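Endonuclease III (Geobacillus stearothermophilus, PDB 1ORN) probably removes oxidised pyrimidines from DNA as a [4Fe-4S] base excision repair glycosylase, caught here covalently linked to its DNA. Local coordinates at residues C[139-144]-C[162-167]; C[152-157]-C[182-187]; C[114-119]-C[124-129]. All coordinates share one frame; numbering follows the deposited sequence.

Contact 1 (C[139-144]-C[162-167]); sequences IAVDTH and LEVEKT. With nucleotides of chain B.
Val141 turns both of its methyls to helix 161-171, one for each of two neighbouring residues. CG1 points away from the residue's own backbone N, with chi1 at 180°. Val141 CG1 meets Val164 CG1 at 4.0 Å. Val141 CG2 comes 3.8 Å from Glu165 CB. The valine side chains cross at a slant rather than lying alongside.

Glu165 is the polar half of the contact. Its CG lies opposite the backbone N (chi1 -166°) and the chain runs on straight. This brings the carboxylate alongside the backbone of residues 139 to 141. Ile139 O approaches the carboxylate carbon, Glu165 CD, at 3.3 Å, with the two carboxylate oxygens a little farther off. Asn127 ND2 spans the two residues, bonding Glu165 OE2 and, weakly, Ile139 O. Two waters bridge the carboxylate to backbone amides. Water 1 accepts from Ile139 N at 2.8 Å and donates to Glu165 OE2. Water 2 does the same for Val141 N and Glu165 OE1. Arg123 forms a salt bridge with OE2.

Beyond Val141 the chain enters helix 143-152 at Asp142, its N-cap. His144 N bonds Asp142 OD2 at 3.1 Å, from well above the carboxylate plane (63° out of it). OD2 also bonds a modified group, probably the one linked to Lys124. Thr143 faces the DNA. Thr143 N donates to OP1 of DG8 of chain B at 2.9 Å, and Thr143 OG1 to OP2 of DA6 of chain B at 2.8 Å.

A buried carboxylate is thus gripped by an arginine, an amide and two waters, which probably favours its ionised form. By way of the waters it ties down the backbone that leads to Asp142 and the phosphate-binding start of the helix.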
loop_
_atom_site.group_PDB
_atom_site.type_symbol
_atom_site.label_atom_id
_atom_site.label_comp_id
_atom_site.label_asym_id
_atom_site.label_seq_id
_atom_site.Cartn_x
_atom_site.Cartn_y
_atom_site.Cartn_z
ATOM N N ILE C 139 7.569 2.830 -5.150
ATOM C CA ILE C 139 6.168 3.025 -5.485
ATOM C C ILE C 139 5.449 1.703 -5.253
ATOM O O ILE C 139 5.647 0.738 -5.992
ATOM C CB ILE C 139 5.991 3.435 -6.957
ATOM C CG1 ILE C 139 6.754 4.735 -7.225
ATOM C CG2 ILE C 139 4.509 3.599 -7.277
ATOM C CD1 ILE C 139 6.689 5.195 -8.664
ATOM N N ALA C 140 4.630 1.662 -4.210
ATOM C CA ALA C 140 3.875 0.466 -3.879
ATOM C C ALA C 140 2.592 0.485 -4.697
ATOM O O ALA C 140 1.807 1.429 -4.604
ATOM C CB ALA C 140 3.550 0.453 -2.395
ATOM N N VAL C 141 2.379 -0.545 -5.509
ATOM C CA VAL C 141 1.180 -0.605 -6.330
ATOM C C VAL C 141 0.136 -1.545 -5.726
ATOM O O VAL C 141 0.305 -2.772 -5.720
ATOM C CB VAL C 141 1.513 -1.047 -7.775
ATOM C CG1 VAL C 141 0.233 -1.101 -8.618
ATOM C CG2 VAL C 141 2.514 -0.075 -8.390
ATOM N N ASP C 142 -0.938 -0.937 -5.219
ATOM C CA ASP C 142 -2.058 -1.627 -4.589
ATOM C C ASP C 142 -3.281 -1.494 -5.496
ATOM O O ASP C 142 -3.176 -1.068 -6.642
ATOM C CB ASP C 142 -2.395 -0.950 -3.262
ATOM C CG ASP C 142 -3.105 0.378 -3.469
ATOM O OD1 ASP C 142 -2.646 1.168 -4.327
ATOM O OD2 ASP C 142 -4.123 0.633 -2.787
ATOM N N THR C 143 -4.451 -1.823 -4.959
ATOM C CA THR C 143 -5.675 -1.728 -5.742
ATOM C C THR C 143 -5.956 -0.311 -6.260
ATOM O O THR C 143 -6.333 -0.136 -7.423
ATOM C CB THR C 143 -6.898 -2.233 -4.929
ATOM O OG1 THR C 143 -8.079 -2.096 -5.727
ATOM C CG2 THR C 143 -7.066 -1.438 -3.637
ATOM N N HIS C 144 -5.758 0.699 -5.416
ATOM C CA HIS C 144 -6.025 2.085 -5.819
ATOM C C HIS C 144 -5.062 2.592 -6.889
ATOM O O HIS C 144 -5.488 3.151 -7.903
ATOM C CB HIS C 144 -5.971 3.024 -4.604
ATOM C CG HIS C 144 -7.018 2.743 -3.567
ATOM N ND1 HIS C 144 -8.367 2.875 -3.816
ATOM C CD2 HIS C 144 -6.913 2.323 -2.284
ATOM C CE1 HIS C 144 -9.049 2.546 -2.733
ATOM N NE2 HIS C 144 -8.191 2.207 -1.788
ATOM N N LEU C 162 3.573 -4.965 -11.640
ATOM C CA LEU C 162 4.994 -4.650 -11.767
ATOM C C LEU C 162 5.155 -3.678 -12.925
ATOM O O LEU C 162 5.962 -2.749 -12.865
ATOM C CB LEU C 162 5.816 -5.907 -12.056
ATOM C CG LEU C 162 7.244 -5.990 -11.494
ATOM C CD1 LEU C 162 8.077 -6.845 -12.437
ATOM C CD2 LEU C 162 7.879 -4.612 -11.337
ATOM N N GLU C 163 4.380 -3.903 -13.984
ATOM C CA GLU C 163 4.413 -3.045 -15.165
ATOM C C GLU C 163 3.970 -1.638 -14.778
ATOM O O GLU C 163 4.552 -0.648 -15.223
ATOM C CB GLU C 163 3.493 -3.606 -16.248
ATOM N N VAL C 164 2.931 -1.551 -13.951
ATOM C CA VAL C 164 2.438 -0.254 -13.502
ATOM C C VAL C 164 3.558 0.450 -12.747
ATOM O O VAL C 164 3.832 1.624 -12.976
ATOM C CB VAL C 164 1.222 -0.400 -12.551
ATOM C CG1 VAL C 164 0.780 0.975 -12.043
ATOM C CG2 VAL C 164 0.081 -1.094 -13.269
ATOM N N GLU C 165 4.202 -0.280 -11.842
ATOM C CA GLU C 165 5.289 0.276 -11.039
ATOM C C GLU C 165 6.445 0.811 -11.890
ATOM O O GLU C 165 6.938 1.924 -11.669
ATOM C CB GLU C 165 5.808 -0.796 -10.074
ATOM C CG GLU C 165 6.706 -0.270 -8.967
ATOM C CD GLU C 165 7.170 -1.374 -8.031
ATOM O OE1 GLU C 165 6.370 -2.299 -7.765
ATOM O OE2 GLU C 165 8.324 -1.313 -7.552
ATOM N N LYS C 166 6.877 0.018 -12.864
ATOM C CA LYS C 166 7.981 0.433 -13.714
ATOM C C LYS C 166 7.629 1.666 -14.541
ATOM O O LYS C 166 8.470 2.541 -14.736
ATOM C CB LYS C 166 8.426 -0.732 -14.610
ATOM C CG LYS C 166 9.020 -1.889 -13.809
ATOM C CD LYS C 166 9.774 -2.891 -14.668
ATOM C CE LYS C 166 8.877 -3.654 -15.618
ATOM N NZ LYS C 166 9.689 -4.563 -16.488
ATOM N N THR C 167 6.382 1.749 -14.998
ATOM C CA THR C 167 5.929 2.892 -15.788
ATOM C C THR C 167 6.042 4.172 -14.969
ATOM O O THR C 167 6.546 5.185 -15.446
ATOM C CB THR C 167 4.461 2.723 -16.238
ATOM O OG1 THR C 167 4.356 1.592 -17.110
ATOM C CG2 THR C 167 3.974 3.967 -16.973
ATOM P P DG B 8 -4.755 -3.957 -1.404
ATOM O OP1 DG B 8 -4.841 -3.804 -2.876
ATOM O OP2 DG B 8 -6.001 -4.215 -0.619
ATOM O "O5'" DG B 8 -3.734 -5.129 -1.064
ATOM C "C5'" DG B 8 -2.582 -5.361 -1.873
ATOM C "C4'" DG B 8 -1.826 -6.548 -1.328
ATOM O "O4'" DG B 8 -2.706 -7.694 -1.267
ATOM C "C3'" DG B 8 -0.583 -7.004 -2.085
ATOM O "O3'" DG B 8 0.365 -7.375 -1.084
ATOM C "C2'" DG B 8 -1.079 -8.198 -2.891
ATOM C "C1'" DG B 8 -2.168 -8.784 -2.003
ATOM N N9 DG B 8 -3.281 -9.409 -2.712
ATOM C C8 DG B 8 -3.838 -9.018 -3.905
ATOM N N7 DG B 8 -4.869 -9.745 -4.250
ATOM C C5 DG B 8 -4.992 -10.678 -3.229
ATOM C C6 DG B 8 -5.942 -11.727 -3.042
ATOM O O6 DG B 8 -6.908 -12.029 -3.750
ATOM N N1 DG B 8 -5.683 -12.450 -1.882
ATOM C C2 DG B 8 -4.654 -12.193 -1.006
ATOM N N2 DG B 8 -4.564 -13.008 0.055
ATOM N N3 DG B 8 -3.777 -11.207 -1.160
ATOM C C4 DG B 8 -4.005 -10.498 -2.284
ATOM P P DA B 6 -11.197 -1.172 -3.752
ATOM O OP1 DA B 6 -10.947 0.240 -4.133
ATOM O OP2 DA B 6 -10.586 -2.269 -4.545
ATOM O "O5'" DA B 6 -10.796 -1.345 -2.219
ATOM C "C5'" DA B 6 -11.313 -0.442 -1.240
ATOM C "C4'" DA B 6 -10.904 -0.865 0.151
ATOM O "O4'" DA B 6 -11.568 -2.094 0.523
ATOM C "C3'" DA B 6 -9.407 -1.108 0.357
ATOM O "O3'" DA B 6 -9.036 -0.605 1.639
ATOM C "C2'" DA B 6 -9.302 -2.623 0.371
ATOM C "C1'" DA B 6 -10.616 -3.013 1.031
ATOM N N9 DA B 6 -11.100 -4.359 0.731
ATOM C C8 DA B 6 -11.064 -5.021 -0.471
ATOM N N7 DA B 6 -11.615 -6.208 -0.436
ATOM C C5 DA B 6 -12.040 -6.341 0.877
ATOM C C6 DA B 6 -12.709 -7.375 1.558
ATOM N N6 DA B 6 -13.093 -8.519 0.980
ATOM N N1 DA B 6 -12.978 -7.191 2.868
ATOM C C2 DA B 6 -12.601 -6.045 3.445
ATOM N N3 DA B 6 -11.972 -5.001 2.914
ATOM C C4 DA B 6 -11.717 -5.214 1.611
HETATM O O HOH W 1 9.312 1.177 -6.633
HETATM O O HOH W 2 4.483 -2.521 -5.513
#

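Contact 2 (C[152-157]-C[182-187]); sequences LGFCRW and HRMIFF. With SF4 (iron/sulfur cluster), chain F.
The ring of Phe187 receives Leu152 obliquely, and its edge points at the iron-sulfur cluster. Sulfur S3 of the cluster lies in the ring plane, 3.6 Å from Phe187 CE2. Leu152 CD2 approaches Phe187 CE2 at 4.4 Å. The other leucine methyl also serves the cluster: Leu152 CD1 is 3.5 Å from S3. Leucine and phenylalanine therefore converge on one sulfur.

The second flat group is Phe154. The methyl of Met184 reaches its ring at a slant, with Met184 CE 4.0 Å from Phe154 CE2. The methionine chain is extended as far as SD and then bends (chi3 71°), which turns the methyl toward the ring. Phenylalanine and methionine run antiparallel past one another.

No hydrogen bond joins the segments. The contact is small, apolar and buried, and the backbones stay well apart. Other helices fill in around it. Leu168 of helix 161-171 touches both Phe154 and Met184. From helix 7-20, Met17 touches Leu152 and Met20 touches Phe187.

Phe187 stands in the last turns of helix 177-191, just ahead of Cys192. Cys192, Cys199, Cys202 and Cys208 have the spacing, with six, two and five residues between them, that binds the [4Fe-4S] cluster in the endonuclease III family. Leu152 and Phe187 form part of the apolar wall of this cluster pocket.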
loop_
_atom_site.group_PDB
_atom_site.type_symbol
_atom_site.label_atom_id
_atom_site.label_comp_id
_atom_site.label_asym_id
_atom_site.label_seq_id
_atom_site.Cartn_x
_atom_site.Cartn_y
_atom_site.Cartn_z
ATOM N N LEU C 152 -7.042 6.182 -16.015
ATOM C CA LEU C 152 -6.491 7.389 -16.623
ATOM C C LEU C 152 -5.709 7.132 -17.910
ATOM O O LEU C 152 -5.546 8.031 -18.737
ATOM C CB LEU C 152 -5.596 8.103 -15.609
ATOM C CG LEU C 152 -5.928 9.529 -15.160
ATOM C CD1 LEU C 152 -7.364 9.925 -15.506
ATOM C CD2 LEU C 152 -5.675 9.609 -13.664
ATOM N N GLY C 153 -5.221 5.911 -18.083
ATOM C CA GLY C 153 -4.464 5.605 -19.281
ATOM C C GLY C 153 -2.966 5.722 -19.101
ATOM O O GLY C 153 -2.234 5.928 -20.065
ATOM N N PHE C 154 -2.504 5.602 -17.861
ATOM C CA PHE C 154 -1.080 5.670 -17.568
ATOM C C PHE C 154 -0.420 4.445 -18.196
ATOM O O PHE C 154 0.725 4.496 -18.643
ATOM C CB PHE C 154 -0.845 5.636 -16.053
ATOM C CG PHE C 154 -1.108 6.945 -15.349
ATOM C CD1 PHE C 154 -1.855 7.953 -15.950
ATOM C CD2 PHE C 154 -0.623 7.151 -14.056
ATOM C CE1 PHE C 154 -2.118 9.147 -15.275
ATOM C CE2 PHE C 154 -0.881 8.341 -13.372
ATOM C CZ PHE C 154 -1.630 9.340 -13.983
ATOM N N CYS C 155 -1.165 3.345 -18.212
ATOM C CA CYS C 155 -0.696 2.076 -18.758
ATOM C C CYS C 155 -1.891 1.348 -19.367
ATOM O O CYS C 155 -3.004 1.870 -19.362
ATOM C CB CYS C 155 -0.098 1.224 -17.640
ATOM S SG CYS C 155 -1.284 0.875 -16.322
ATOM N N ARG C 156 -1.663 0.146 -19.890
ATOM C CA ARG C 156 -2.745 -0.633 -20.496
ATOM C C ARG C 156 -3.509 -1.429 -19.438
ATOM O O ARG C 156 -2.943 -1.822 -18.420
ATOM C CB ARG C 156 -2.190 -1.590 -21.564
ATOM C CG ARG C 156 -1.557 -0.892 -22.764
ATOM C CD ARG C 156 -1.152 -1.895 -23.842
ATOM N N TRP C 157 -4.794 -1.666 -19.685
ATOM C CA TRP C 157 -5.627 -2.403 -18.737
ATOM C C TRP C 157 -5.133 -3.803 -18.387
ATOM O O TRP C 157 -5.441 -4.322 -17.312
ATOM C CB TRP C 157 -7.073 -2.491 -19.243
ATOM C CG TRP C 157 -7.894 -1.283 -18.890
ATOM C CD1 TRP C 157 -8.133 -0.187 -19.672
ATOM C CD2 TRP C 157 -8.534 -1.027 -17.635
ATOM N NE1 TRP C 157 -8.882 0.736 -18.978
ATOM C CE2 TRP C 157 -9.141 0.244 -17.724
ATOM C CE3 TRP C 157 -8.652 -1.751 -16.438
ATOM C CZ2 TRP C 157 -9.857 0.809 -16.662
ATOM C CZ3 TRP C 157 -9.365 -1.186 -15.380
ATOM C CH2 TRP C 157 -9.957 0.080 -15.503
ATOM N N HIS C 182 1.476 8.113 -2.392
ATOM C CA HIS C 182 0.437 8.463 -1.432
ATOM C C HIS C 182 -0.658 9.320 -2.061
ATOM O O HIS C 182 -1.839 9.134 -1.768
ATOM C CB HIS C 182 1.066 9.172 -0.230
ATOM C CG HIS C 182 1.868 8.257 0.643
ATOM N ND1 HIS C 182 3.182 8.502 0.977
ATOM C CD2 HIS C 182 1.543 7.083 1.235
ATOM C CE1 HIS C 182 3.633 7.519 1.737
ATOM N NE2 HIS C 182 2.658 6.644 1.907
ATOM N N ARG C 183 -0.273 10.249 -2.934
ATOM C CA ARG C 183 -1.251 11.103 -3.598
ATOM C C ARG C 183 -2.165 10.270 -4.493
ATOM O O ARG C 183 -3.367 10.528 -4.573
ATOM C CB ARG C 183 -0.544 12.185 -4.417
ATOM C CG ARG C 183 0.171 13.231 -3.569
ATOM C CD ARG C 183 1.038 14.134 -4.436
ATOM N NE ARG C 183 1.748 15.148 -3.656
ATOM C CZ ARG C 183 2.788 15.844 -4.110
ATOM N NH1 ARG C 183 3.240 15.638 -5.338
ATOM N NH2 ARG C 183 3.384 16.739 -3.333
ATOM N N MET C 184 -1.600 9.264 -5.158
ATOM C CA MET C 184 -2.395 8.403 -6.021
ATOM C C MET C 184 -3.366 7.556 -5.209
ATOM O O MET C 184 -4.508 7.343 -5.619
ATOM C CB MET C 184 -1.494 7.493 -6.872
ATOM C CG MET C 184 -0.781 8.221 -8.008
ATOM S SD MET C 184 0.071 7.080 -9.139
ATOM C CE MET C 184 -1.336 6.337 -9.951
ATOM N N ILE C 185 -2.919 7.079 -4.052
ATOM C CA ILE C 185 -3.772 6.269 -3.194
ATOM C C ILE C 185 -4.952 7.094 -2.691
ATOM O O ILE C 185 -6.081 6.619 -2.660
ATOM C CB ILE C 185 -2.991 5.707 -1.989
ATOM C CG1 ILE C 185 -2.045 4.601 -2.469
ATOM C CG2 ILE C 185 -3.959 5.158 -0.944
ATOM C CD1 ILE C 185 -1.269 3.937 -1.364
ATOM N N PHE C 186 -4.684 8.329 -2.292
ATOM C CA PHE C 186 -5.753 9.196 -1.817
ATOM C C PHE C 186 -6.719 9.505 -2.954
ATOM O O PHE C 186 -7.931 9.501 -2.766
ATOM C CB PHE C 186 -5.173 10.495 -1.254
ATOM C CG PHE C 186 -4.952 10.462 0.239
ATOM C CD1 PHE C 186 -4.186 9.459 0.827
ATOM C CD2 PHE C 186 -5.510 11.445 1.059
ATOM C CE1 PHE C 186 -3.978 9.432 2.207
ATOM C CE2 PHE C 186 -5.308 11.428 2.438
ATOM C CZ PHE C 186 -4.541 10.422 3.013
ATOM N N PHE C 187 -6.174 9.764 -4.138
ATOM C CA PHE C 187 -7.004 10.075 -5.297
ATOM C C PHE C 187 -7.981 8.929 -5.546
ATOM O O PHE C 187 -9.167 9.146 -5.757
ATOM C CB PHE C 187 -6.118 10.298 -6.528
ATOM C CG PHE C 187 -6.867 10.749 -7.749
ATOM C CD1 PHE C 187 -7.307 12.064 -7.868
ATOM C CD2 PHE C 187 -7.135 9.858 -8.786
ATOM C CE1 PHE C 187 -8.002 12.485 -9.004
ATOM C CE2 PHE C 187 -7.830 10.267 -9.922
ATOM C CZ PHE C 187 -8.264 11.587 -10.030
HETATM FE FE1 SF4 F . -11.538 11.365 -12.763
HETATM FE FE2 SF4 F . -11.334 8.689 -12.116
HETATM FE FE3 SF4 F . -13.530 9.693 -13.273
HETATM FE FE4 SF4 F . -11.205 9.515 -14.649
HETATM S S1 SF4 F . -12.475 7.752 -13.916
HETATM S S2 SF4 F . -12.689 11.140 -14.709
HETATM S S3 SF4 F . -9.753 9.860 -12.997
HETATM S S4 SF4 F . -12.844 10.200 -11.234
#

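Contact 3 (C[114-119]-C[124-129]); sequences ELMKLP and KTANVV. With NA (sodium ion), chain E; nucleotides of chain B.
Leu115 packs against Ala126 and Val129 on helix 123-134. Leu115 CB lies 3.9 Å from Ala126 CB. Its CG lies opposite the carbonyl carbon (chi1 -74°), with CD1 directed at Val129. Leu115 CD1 is 3.9 Å from Val129 CG1, and the two side chains meet at an angle. The leucine carbonyl then accepts from Leu118 N, closing a type I beta turn.

Met116 follows. Met116 CG leans on Ala126 CB at 3.7 Å, so the small alanine side chain takes both Leu115 and Met116. Met116 O binds the sodium ion at 2.4 Å. The segments belong to the helix-hairpin-helix motif, with helices 112-115 and 123-134 flanking the hairpin. As in other such motifs, the hairpin carbonyls hold a metal that meets the DNA backbone.

Lys117 O takes a weak bond from water 3, a sodium ligand. Leu118 O binds the ion at 2.4 Å, and Val121 O is the third protein ligand. OP1 of DC10 of chain B, 2.6 Å from the sodium ion, and water 4 complete the set. Pro119 packs on helix 86-103. Across the hairpin, Thr125 N and OG1 both donate to OP1 of DT9 of chain B, with Thr125 OG1 2.7 Å from that oxygen. Lys124 NZ is covalently linked to a modified group.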
loop_
_atom_site.group_PDB
_atom_site.type_symbol
_atom_site.label_atom_id
_atom_site.label_comp_id
_atom_site.label_asym_id
_atom_site.label_seq_id
_atom_site.Cartn_x
_atom_site.Cartn_y
_atom_site.Cartn_z
ATOM N N GLU C 114 15.043 -8.176 0.701
ATOM C CA GLU C 114 15.169 -9.001 1.895
ATOM C C GLU C 114 13.802 -9.084 2.575
ATOM O O GLU C 114 13.417 -10.133 3.078
ATOM C CB GLU C 114 16.195 -8.426 2.873
ATOM C CG GLU C 114 17.653 -8.563 2.420
ATOM C CD GLU C 114 18.025 -9.992 2.038
ATOM O OE1 GLU C 114 17.712 -10.932 2.801
ATOM O OE2 GLU C 114 18.641 -10.175 0.967
ATOM N N LEU C 115 13.064 -7.977 2.582
ATOM C CA LEU C 115 11.741 -7.981 3.202
ATOM C C LEU C 115 10.826 -8.984 2.501
ATOM O O LEU C 115 10.016 -9.644 3.142
ATOM C CB LEU C 115 11.105 -6.589 3.142
ATOM C CG LEU C 115 11.669 -5.542 4.106
ATOM C CD1 LEU C 115 11.176 -4.158 3.712
ATOM C CD2 LEU C 115 11.260 -5.883 5.533
ATOM N N MET C 116 10.950 -9.076 1.182
ATOM C CA MET C 116 10.126 -9.992 0.408
ATOM C C MET C 116 10.371 -11.460 0.722
ATOM O O MET C 116 9.576 -12.325 0.344
ATOM C CB MET C 116 10.306 -9.720 -1.083
ATOM C CG MET C 116 9.610 -8.444 -1.534
ATOM S SD MET C 116 9.897 -8.016 -3.249
ATOM C CE MET C 116 9.269 -9.498 -4.075
ATOM N N LYS C 117 11.453 -11.753 1.430
ATOM C CA LYS C 117 11.732 -13.133 1.797
ATOM C C LYS C 117 10.858 -13.559 2.977
ATOM O O LYS C 117 10.711 -14.749 3.263
ATOM C CB LYS C 117 13.213 -13.302 2.133
ATOM C CG LYS C 117 14.119 -13.148 0.929
ATOM C CD LYS C 117 15.577 -13.347 1.312
ATOM C CE LYS C 117 16.493 -13.190 0.107
ATOM N NZ LYS C 117 16.124 -14.127 -0.989
ATOM N N LEU C 118 10.270 -12.579 3.659
ATOM C CA LEU C 118 9.395 -12.857 4.793
ATOM C C LEU C 118 8.036 -13.345 4.295
ATOM O O LEU C 118 7.516 -12.851 3.293
ATOM C CB LEU C 118 9.221 -11.589 5.637
ATOM C CG LEU C 118 10.524 -11.010 6.197
ATOM C CD1 LEU C 118 10.266 -9.615 6.755
ATOM C CD2 LEU C 118 11.072 -11.928 7.279
ATOM N N PRO C 119 7.448 -14.337 4.981
ATOM C CA PRO C 119 6.142 -14.881 4.588
ATOM C C PRO C 119 5.046 -13.830 4.790
ATOM O O PRO C 119 4.985 -13.201 5.847
ATOM C CB PRO C 119 5.962 -16.076 5.530
ATOM C CG PRO C 119 7.383 -16.418 5.962
ATOM C CD PRO C 119 7.994 -15.062 6.140
ATOM N N LYS C 124 4.370 -5.199 -2.901
ATOM C CA LYS C 124 3.637 -4.036 -2.402
ATOM C C LYS C 124 3.972 -3.765 -0.935
ATOM O O LYS C 124 4.277 -2.634 -0.555
ATOM C CB LYS C 124 2.123 -4.254 -2.570
ATOM C CG LYS C 124 1.221 -3.146 -2.000
ATOM C CD LYS C 124 0.762 -3.451 -0.573
ATOM C CE LYS C 124 -0.246 -2.396 -0.076
ATOM N NZ LYS C 124 -0.767 -2.616 1.317
ATOM N N THR C 125 3.913 -4.806 -0.116
ATOM C CA THR C 125 4.186 -4.669 1.308
ATOM C C THR C 125 5.606 -4.178 1.553
ATOM O O THR C 125 5.823 -3.243 2.331
ATOM C CB THR C 125 3.938 -6.001 2.027
ATOM O OG1 THR C 125 2.547 -6.339 1.900
ATOM C CG2 THR C 125 4.291 -5.913 3.508
ATOM N N ALA C 126 6.571 -4.790 0.875
ATOM C CA ALA C 126 7.967 -4.392 1.042
ATOM C C ALA C 126 8.199 -2.933 0.634
ATOM O O ALA C 126 8.927 -2.207 1.309
ATOM C CB ALA C 126 8.883 -5.319 0.240
ATOM N N ASN C 127 7.590 -2.503 -0.465
ATOM C CA ASN C 127 7.743 -1.120 -0.912
ATOM C C ASN C 127 7.172 -0.117 0.085
ATOM O O ASN C 127 7.762 0.943 0.304
ATOM C CB ASN C 127 7.098 -0.911 -2.282
ATOM C CG ASN C 127 7.983 -1.409 -3.422
ATOM O OD1 ASN C 127 9.151 -1.733 -3.213
ATOM N ND2 ASN C 127 7.432 -1.461 -4.628
ATOM N N VAL C 128 6.020 -0.425 0.672
ATOM C CA VAL C 128 5.442 0.493 1.652
ATOM C C VAL C 128 6.383 0.631 2.835
ATOM O O VAL C 128 6.666 1.744 3.290
ATOM C CB VAL C 128 4.073 0.004 2.174
ATOM C CG1 VAL C 128 3.643 0.843 3.374
ATOM C CG2 VAL C 128 3.041 0.098 1.072
ATOM N N VAL C 129 6.880 -0.496 3.330
ATOM C CA VAL C 129 7.772 -0.477 4.474
ATOM C C VAL C 129 9.074 0.295 4.233
ATOM O O VAL C 129 9.427 1.165 5.036
ATOM C CB VAL C 129 8.094 -1.919 4.945
ATOM C CG1 VAL C 129 9.132 -1.898 6.079
ATOM C CG2 VAL C 129 6.811 -2.582 5.428
HETATM NA NA NA E . 7.380 -13.061 0.913
ATOM P P DT B 9 1.800 -7.960 -1.497
ATOM O OP1 DT B 9 2.773 -7.420 -0.522
ATOM O OP2 DT B 9 2.030 -7.796 -2.954
ATOM O "O5'" DT B 9 1.602 -9.503 -1.193
ATOM C "C5'" DT B 9 1.277 -9.915 0.125
ATOM C "C4'" DT B 9 1.124 -11.413 0.189
ATOM O "O4'" DT B 9 -0.130 -11.808 -0.419
ATOM C "C3'" DT B 9 2.231 -12.194 -0.523
ATOM O "O3'" DT B 9 2.884 -13.046 0.419
ATOM C "C2'" DT B 9 1.503 -12.978 -1.612
ATOM C "C1'" DT B 9 0.057 -13.030 -1.126
ATOM N N1 DT B 9 -0.965 -13.096 -2.201
ATOM C C2 DT B 9 -1.990 -14.029 -2.090
ATOM O O2 DT B 9 -2.081 -14.809 -1.162
ATOM N N3 DT B 9 -2.897 -14.011 -3.121
ATOM C C4 DT B 9 -2.883 -13.185 -4.231
ATOM O O4 DT B 9 -3.770 -13.279 -5.080
ATOM C C5 DT B 9 -1.776 -12.248 -4.287
ATOM C C7 DT B 9 -1.665 -11.328 -5.460
ATOM C C6 DT B 9 -0.894 -12.251 -3.280
ATOM P P DG B 8 -4.755 -3.957 -1.404
ATOM O OP1 DG B 8 -4.841 -3.804 -2.876
ATOM O OP2 DG B 8 -6.001 -4.215 -0.619
ATOM O "O5'" DG B 8 -3.734 -5.129 -1.064
ATOM C "C5'" DG B 8 -2.582 -5.361 -1.873
ATOM C "C4'" DG B 8 -1.826 -6.548 -1.328
ATOM O "O4'" DG B 8 -2.706 -7.694 -1.267
ATOM C "C3'" DG B 8 -0.583 -7.004 -2.085
ATOM O "O3'" DG B 8 0.365 -7.375 -1.084
ATOM C "C2'" DG B 8 -1.079 -8.198 -2.891
ATOM C "C1'" DG B 8 -2.168 -8.784 -2.003
ATOM N N9 DG B 8 -3.281 -9.409 -2.712
ATOM C C8 DG B 8 -3.838 -9.018 -3.905
ATOM N N7 DG B 8 -4.869 -9.745 -4.250
ATOM C C5 DG B 8 -4.992 -10.678 -3.229
ATOM C C6 DG B 8 -5.942 -11.727 -3.042
ATOM O O6 DG B 8 -6.908 -12.029 -3.750
ATOM N N1 DG B 8 -5.683 -12.450 -1.882
ATOM C C2 DG B 8 -4.654 -12.193 -1.006
ATOM N N2 DG B 8 -4.564 -13.008 0.055
ATOM N N3 DG B 8 -3.777 -11.207 -1.160
ATOM C C4 DG B 8 -4.005 -10.498 -2.284
ATOM P P DC B 10 4.073 -14.019 -0.064
ATOM O OP1 DC B 10 5.046 -14.113 1.054
ATOM O OP2 DC B 10 4.543 -13.661 -1.425
ATOM O "O5'" DC B 10 3.320 -15.415 -0.143
ATOM C "C5'" DC B 10 2.440 -15.796 0.907
ATOM C "C4'" DC B 10 1.709 -17.063 0.544
ATOM O "O4'" DC B 10 0.651 -16.785 -0.410
ATOM C "C3'" DC B 10 2.628 -18.096 -0.105
ATOM O "O3'" DC B 10 2.497 -19.366 0.517
ATOM C "C2'" DC B 10 2.167 -18.155 -1.549
ATOM C "C1'" DC B 10 0.713 -17.729 -1.473
ATOM N N1 DC B 10 0.252 -17.069 -2.710
ATOM C C2 DC B 10 -0.993 -17.419 -3.247
ATOM O O2 DC B 10 -1.696 -18.248 -2.648
ATOM N N3 DC B 10 -1.399 -16.845 -4.403
ATOM C C4 DC B 10 -0.618 -15.952 -5.014
ATOM N N4 DC B 10 -1.057 -15.412 -6.151
ATOM C C5 DC B 10 0.649 -15.570 -4.484
ATOM C C6 DC B 10 1.038 -16.145 -3.340
HETATM O O HOH W 3 8.344 -15.163 1.200
HETATM O O HOH W 4 7.139 -13.622 -1.586
#

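Contact 3 comes first along the chain and closes before contact 1 opens. Contacts 1 and 2 interleave, since 152-157 lies between the two segments of contact 1 and 182-187 follows both. Their centres are 9 Å apart, and their helices 161-171 and 177-191 are consecutive. So are helices 123-134 of contact 3 and 143-152 of contact 1. The centres of contacts 1 and 3 are 14 Å apart, joined where Ala140 packs on Val128. Contacts 2 and 3 do not touch; their centres are 22 Å apart. Contact 1 thus sits between the hairpin with its sodium ion and the cluster pocket. Contacts 1 and 3 probably bring Asp142 and Lys124 to the same trapped adduct.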